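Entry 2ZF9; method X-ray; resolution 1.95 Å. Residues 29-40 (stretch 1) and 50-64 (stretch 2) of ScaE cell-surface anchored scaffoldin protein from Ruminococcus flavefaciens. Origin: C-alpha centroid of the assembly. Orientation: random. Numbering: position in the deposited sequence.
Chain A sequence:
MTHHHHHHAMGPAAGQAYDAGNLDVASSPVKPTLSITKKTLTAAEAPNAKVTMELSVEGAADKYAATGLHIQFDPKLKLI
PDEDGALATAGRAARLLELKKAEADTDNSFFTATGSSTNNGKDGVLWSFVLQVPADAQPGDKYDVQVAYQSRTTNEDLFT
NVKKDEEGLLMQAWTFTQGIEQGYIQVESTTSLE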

# COMPACT_ATOMS: atom_id res chain seq x y z
N PRO A 29 -17.83 11.23 2.41
CA PRO A 29 -18.50 10.35 3.37
C PRO A 29 -17.63 9.13 3.75
O PRO A 29 -17.61 8.71 4.91
N VAL A 30 -16.87 8.60 2.78
CA VAL A 30 -16.01 7.43 3.06
C VAL A 30 -14.56 7.94 3.07
O VAL A 30 -14.12 8.63 2.13
N LYS A 31 -13.85 7.67 4.16
CA LYS A 31 -12.48 8.17 4.32
C LYS A 31 -11.57 6.98 4.63
O LYS A 31 -11.33 6.65 5.82
N PRO A 32 -11.11 6.28 3.58
CA PRO A 32 -10.20 5.15 3.79
C PRO A 32 -8.83 5.51 4.35
O PRO A 32 -8.31 6.61 4.12
N THR A 33 -8.25 4.61 5.12
CA THR A 33 -6.86 4.73 5.47
C THR A 33 -6.17 3.52 4.90
O THR A 33 -6.56 2.39 5.22
N LEU A 34 -5.13 3.75 4.10
CA LEU A 34 -4.27 2.66 3.67
C LEU A 34 -3.02 2.76 4.49
O LEU A 34 -2.44 3.85 4.61
N SER A 35 -2.59 1.63 5.07
CA SER A 35 -1.39 1.67 5.91
C SER A 35 -0.47 0.51 5.60
O SER A 35 -0.93 -0.60 5.25
N ILE A 36 0.83 0.76 5.71
CA ILE A 36 1.85 -0.29 5.53
C ILE A 36 2.52 -0.52 6.87
O ILE A 36 2.71 0.42 7.65
N THR A 37 2.85 -1.79 7.12
CA THR A 37 3.53 -2.24 8.33
C THR A 37 4.68 -1.32 8.74
O THR A 37 5.50 -0.93 7.92
N LYS A 38 4.73 -1.00 10.03
CA LYS A 38 5.89 -0.31 10.62
C LYS A 38 6.62 -1.33 11.45
O LYS A 38 6.20 -1.66 12.57
N LYS A 39 7.70 -1.87 10.88
CA LYS A 39 8.36 -3.02 11.47
C LYS A 39 9.67 -2.60 12.12
O LYS A 39 10.50 -1.95 11.47
N THR A 40 9.87 -3.00 13.37
CA THR A 40 11.18 -2.81 14.03
C THR A 40 11.86 -4.15 14.27
O THR A 40 11.25 -5.08 14.79
N LYS A 50 14.17 -11.56 6.03
CA LYS A 50 13.09 -11.56 5.05
C LYS A 50 11.83 -11.21 5.83
O LYS A 50 11.37 -11.97 6.70
N VAL A 51 11.32 -10.01 5.57
CA VAL A 51 10.29 -9.45 6.43
C VAL A 51 8.94 -9.47 5.69
O VAL A 51 8.81 -8.92 4.59
N THR A 52 7.94 -10.07 6.32
CA THR A 52 6.57 -9.99 5.82
C THR A 52 5.96 -8.62 6.08
O THR A 52 5.88 -8.17 7.23
N MSE A 53 5.55 -7.95 5.01
CA MSE A 53 4.94 -6.62 5.09
C MSE A 53 3.49 -6.70 4.61
O MSE A 53 3.17 -7.54 3.77
N GLU A 54 2.64 -5.83 5.16
CA GLU A 54 1.21 -5.78 4.81
C GLU A 54 0.74 -4.39 4.44
O GLU A 54 1.04 -3.42 5.14
N LEU A 55 -0.01 -4.30 3.34
CA LEU A 55 -0.80 -3.13 3.04
C LEU A 55 -2.22 -3.40 3.51
O LEU A 55 -2.87 -4.35 3.05
N SER A 56 -2.69 -2.58 4.45
CA SER A 56 -4.03 -2.74 5.03
C SER A 56 -4.98 -1.61 4.69
O SER A 56 -4.54 -0.50 4.39
N VAL A 57 -6.29 -1.91 4.78
CA VAL A 57 -7.38 -0.95 4.53
C VAL A 57 -8.23 -0.85 5.79
O VAL A 57 -8.52 -1.85 6.43
N GLU A 58 -8.58 0.37 6.18
CA GLU A 58 -9.48 0.58 7.30
C GLU A 58 -10.46 1.64 6.87
O GLU A 58 -10.11 2.53 6.08
N GLY A 59 -11.71 1.53 7.31
CA GLY A 59 -12.66 2.59 7.11
C GLY A 59 -13.36 2.56 5.77
O GLY A 59 -14.04 3.53 5.44
N ALA A 60 -13.23 1.47 5.01
CA ALA A 60 -13.82 1.42 3.67
C ALA A 60 -14.67 0.16 3.39
O ALA A 60 -15.03 -0.07 2.24
N ALA A 61 -14.97 -0.64 4.43
CA ALA A 61 -15.64 -1.93 4.20
C ALA A 61 -16.97 -1.70 3.50
O ALA A 61 -17.70 -0.79 3.85
N ASP A 62 -17.25 -2.53 2.49
CA ASP A 62 -18.45 -2.46 1.66
C ASP A 62 -18.61 -1.20 0.84
O ASP A 62 -19.68 -0.93 0.31
N LYS A 63 -17.52 -0.44 0.69
CA LYS A 63 -17.62 0.84 -0.06
C LYS A 63 -16.72 0.94 -1.28
O LYS A 63 -16.76 1.95 -2.01
N TYR A 64 -15.88 -0.05 -1.49
CA TYR A 64 -14.95 0.01 -2.62
C TYR A 64 -14.83 -1.32 -3.33
O TYR A 64 -15.30 -2.37 -2.82

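Packing of residues 50-64 against residues 29-40 of the ScaE scaffoldin. Strand 50-58 runs antiparallel to strand 33-36 (164° between their directions), and side chains alternate between a buried apolar face, carrying Leu34, Ile36, Leu55 and Val57, and a more open polar face, carrying Thr33, Ser35, Ser56 and Glu58. Lys50 makes no contact with the first stretch. Val51 (chi1 t) points toward it and meets the aliphatic part of Lys39, CG1 of Val51 lying 3.8 Å from CG of Lys39; Lys39 starts t, p, and its CE comes within 4.2 Å of Thr52 O. The side chain of Thr52 (m) points sideways and stays clear of the first stretch. Met53 is selenomethionine. Its CA-to-CB bond also points sideways, but the m, m, m rotamer folds the end of the chain back over the first stretch, so that CE of Met53 sits 3.8 Å from CG2 of Ile36 and 3.2 Å from O of Thr37, while SE of Met53 is 3.9 Å from CB of Thr37.

At Glu54 the ladder changes character. Thr37 N still donates to Glu54 O (3.1 Å), but the return bond ends on a side chain: Glu54 N donates to Thr37 OG1 (2.8 Å), which the m rotamer of Thr37 places beside the neighbouring strand. Water 3 extends this link, lying 2.6 Å from Thr37 OG1 and donating to Glu54 OE1 at 2.8 Å; Glu54 is m, t. Leu55 (t, p) returns to the buried face and sends CD1 between two partners, 3.8 Å from CG1 of Ile36 (m, t) and 4.1 Å from CB of Leu34. Ser56 (m) faces Ser35 (p) on the polar side, where OG of Ser35 approaches CB of Ser56 to 3.9 Å; the pairing itself is held by backbone bonds, Ser56 N to Ser35 O at 2.8 Å and Ser35 N to Ser56 O at 3.0 Å. Val57 (t) packs CG2 against CD2 of Leu34 (m, t) at 3.6 Å, continuing the apolar row.

Glu58 (t, t) lies across from Thr33 (m), with the two CB atoms, Glu58 CB and Thr33 CB, 4.5 Å apart. Two backbone bonds of 3.0 Å, Thr33 N to Glu58 O and Glu58 N to Thr33 O, fix this pair. Water 2 sits beside it, accepting from Thr33 OG1 (2.8 Å) and donating to Lys31 O (2.7 Å) and Glu58 O (3.2 Å). Gly59 has positive phi, and an ideal CB there would lie a tight 3.1 Å from Lys31 O. Water 1 bridges the backbones by accepting from Lys31 N (3.0 Å) and donating to Gly59 O (2.6 Å). Ala60 offers CB to CG of Pro32 at 4.0 Å and to CG1 of Val30 at 4.4 Å. A type II turn from Ala60 to Lys63 then brings Lys63 (m, m, t, t) back: its CG lies 3.8 Å from CG2 of Val30 (t), although its end leads away.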

# COMPACT_ATOMS: atom_id res chain seq x y z
CB PRO A 29 -19.78 9.91 2.64
CG PRO A 29 -19.96 10.87 1.53
CD PRO A 29 -18.61 11.42 1.17
CB VAL A 30 -16.17 6.31 2.03
CG1 VAL A 30 -15.30 5.09 2.41
CG2 VAL A 30 -17.62 5.89 1.89
CB LYS A 31 -12.38 9.22 5.46
CG LYS A 31 -13.00 10.61 5.09
CD LYS A 31 -12.76 11.61 6.24
CE LYS A 31 -13.27 13.01 5.86
NZ LYS A 31 -14.77 13.01 5.84
CB PRO A 32 -10.06 4.53 2.40
CG PRO A 32 -11.25 5.10 1.56
CD PRO A 32 -11.43 6.50 2.15
CB THR A 33 -6.63 4.74 7.00
OG1 THR A 33 -7.35 5.85 7.57
CG2 THR A 33 -5.15 4.91 7.32
CB LEU A 34 -3.91 2.80 2.19
CG LEU A 34 -5.06 2.79 1.21
CD1 LEU A 34 -4.48 2.81 -0.22
CD2 LEU A 34 -5.92 1.56 1.45
CB SER A 35 -1.77 1.70 7.41
OG SER A 35 -2.53 0.57 7.76
CB ILE A 36 2.86 0.11 4.47
CG1 ILE A 36 2.17 0.16 3.08
CG2 ILE A 36 4.12 -0.83 4.49
CD1 ILE A 36 3.07 0.74 1.98
CB THR A 37 4.08 -3.69 8.13
OG1 THR A 37 3.04 -4.54 7.59
CG2 THR A 37 4.60 -4.26 9.45
CB LYS A 38 5.42 0.87 11.48
CG LYS A 38 4.83 1.97 10.65
CD LYS A 38 4.14 2.99 11.52
CE LYS A 38 3.58 4.11 10.68
NZ LYS A 38 3.08 5.25 11.51
CB LYS A 39 8.62 -4.09 10.40
CG LYS A 39 9.24 -5.39 10.92
CD LYS A 39 8.26 -6.18 11.80
CE LYS A 39 7.50 -7.23 11.03
NZ LYS A 39 7.41 -8.45 11.89
CB THR A 40 11.08 -1.99 15.33
OG1 THR A 40 10.40 -0.76 15.08
CG2 THR A 40 12.48 -1.68 15.91
CB LYS A 50 12.97 -12.91 4.37
CG LYS A 50 14.08 -13.15 3.38
CD LYS A 50 13.94 -14.51 2.73
CE LYS A 50 14.97 -14.64 1.60
NZ LYS A 50 14.94 -16.00 0.96
CB VAL A 51 10.67 -7.98 6.86
CG1 VAL A 51 9.62 -7.44 7.80
CG2 VAL A 51 12.04 -7.93 7.54
CB THR A 52 5.68 -11.08 6.45
OG1 THR A 52 6.19 -12.35 6.05
CG2 THR A 52 4.21 -10.95 5.96
CB MSE A 53 5.73 -5.65 4.20
CG MSE A 53 7.24 -5.52 4.58
SE MSE A 53 7.40 -4.65 6.36
CE MSE A 53 7.07 -2.78 5.76
CB GLU A 54 0.35 -6.28 5.99
CG GLU A 54 0.59 -7.77 6.31
CD GLU A 54 -0.02 -8.21 7.62
OE1 GLU A 54 -0.17 -7.39 8.57
OE2 GLU A 54 -0.36 -9.40 7.68
CB LEU A 55 -0.77 -2.80 1.54
CG LEU A 55 -1.69 -1.68 0.99
CD1 LEU A 55 -1.32 -0.33 1.54
CD2 LEU A 55 -1.56 -1.63 -0.55
CB SER A 56 -3.92 -2.86 6.57
OG SER A 56 -3.21 -4.05 6.90
CB VAL A 57 -8.32 -1.45 3.40
CG1 VAL A 57 -9.51 -0.50 3.23
CG2 VAL A 57 -7.59 -1.59 2.07
CB GLU A 58 -8.68 1.08 8.51
CG GLU A 58 -9.38 0.84 9.83
CD GLU A 58 -8.63 1.44 11.04
OE1 GLU A 58 -7.39 1.21 11.19
OE2 GLU A 58 -9.30 2.14 11.84
CB ALA A 60 -12.72 1.52 2.62
CB ALA A 61 -15.86 -2.66 5.53
CB ASP A 62 -19.72 -2.75 2.50
CG ASP A 62 -19.60 -4.06 3.27
OD1 ASP A 62 -19.14 -5.05 2.68
OD2 ASP A 62 -19.94 -4.07 4.47
CB LYS A 63 -17.22 2.01 0.86
CG LYS A 63 -18.05 2.13 2.15
CD LYS A 63 -19.51 2.32 1.84
CE LYS A 63 -20.32 2.50 3.15
NZ LYS A 63 -21.74 2.77 2.74
CB TYR A 64 -13.56 0.51 -2.13
CG TYR A 64 -12.77 -0.58 -1.40
CD1 TYR A 64 -13.00 -0.86 -0.05
CD2 TYR A 64 -11.80 -1.33 -2.07
CE1 TYR A 64 -12.28 -1.88 0.60
CE2 TYR A 64 -11.09 -2.35 -1.43
CZ TYR A 64 -11.35 -2.62 -0.09
OH TYR A 64 -10.68 -3.62 0.56
O HOH W 1 -14.89 5.84 6.28
O HOH W 2 -10.12 5.24 7.74
O HOH W 3 1.08 -4.93 9.23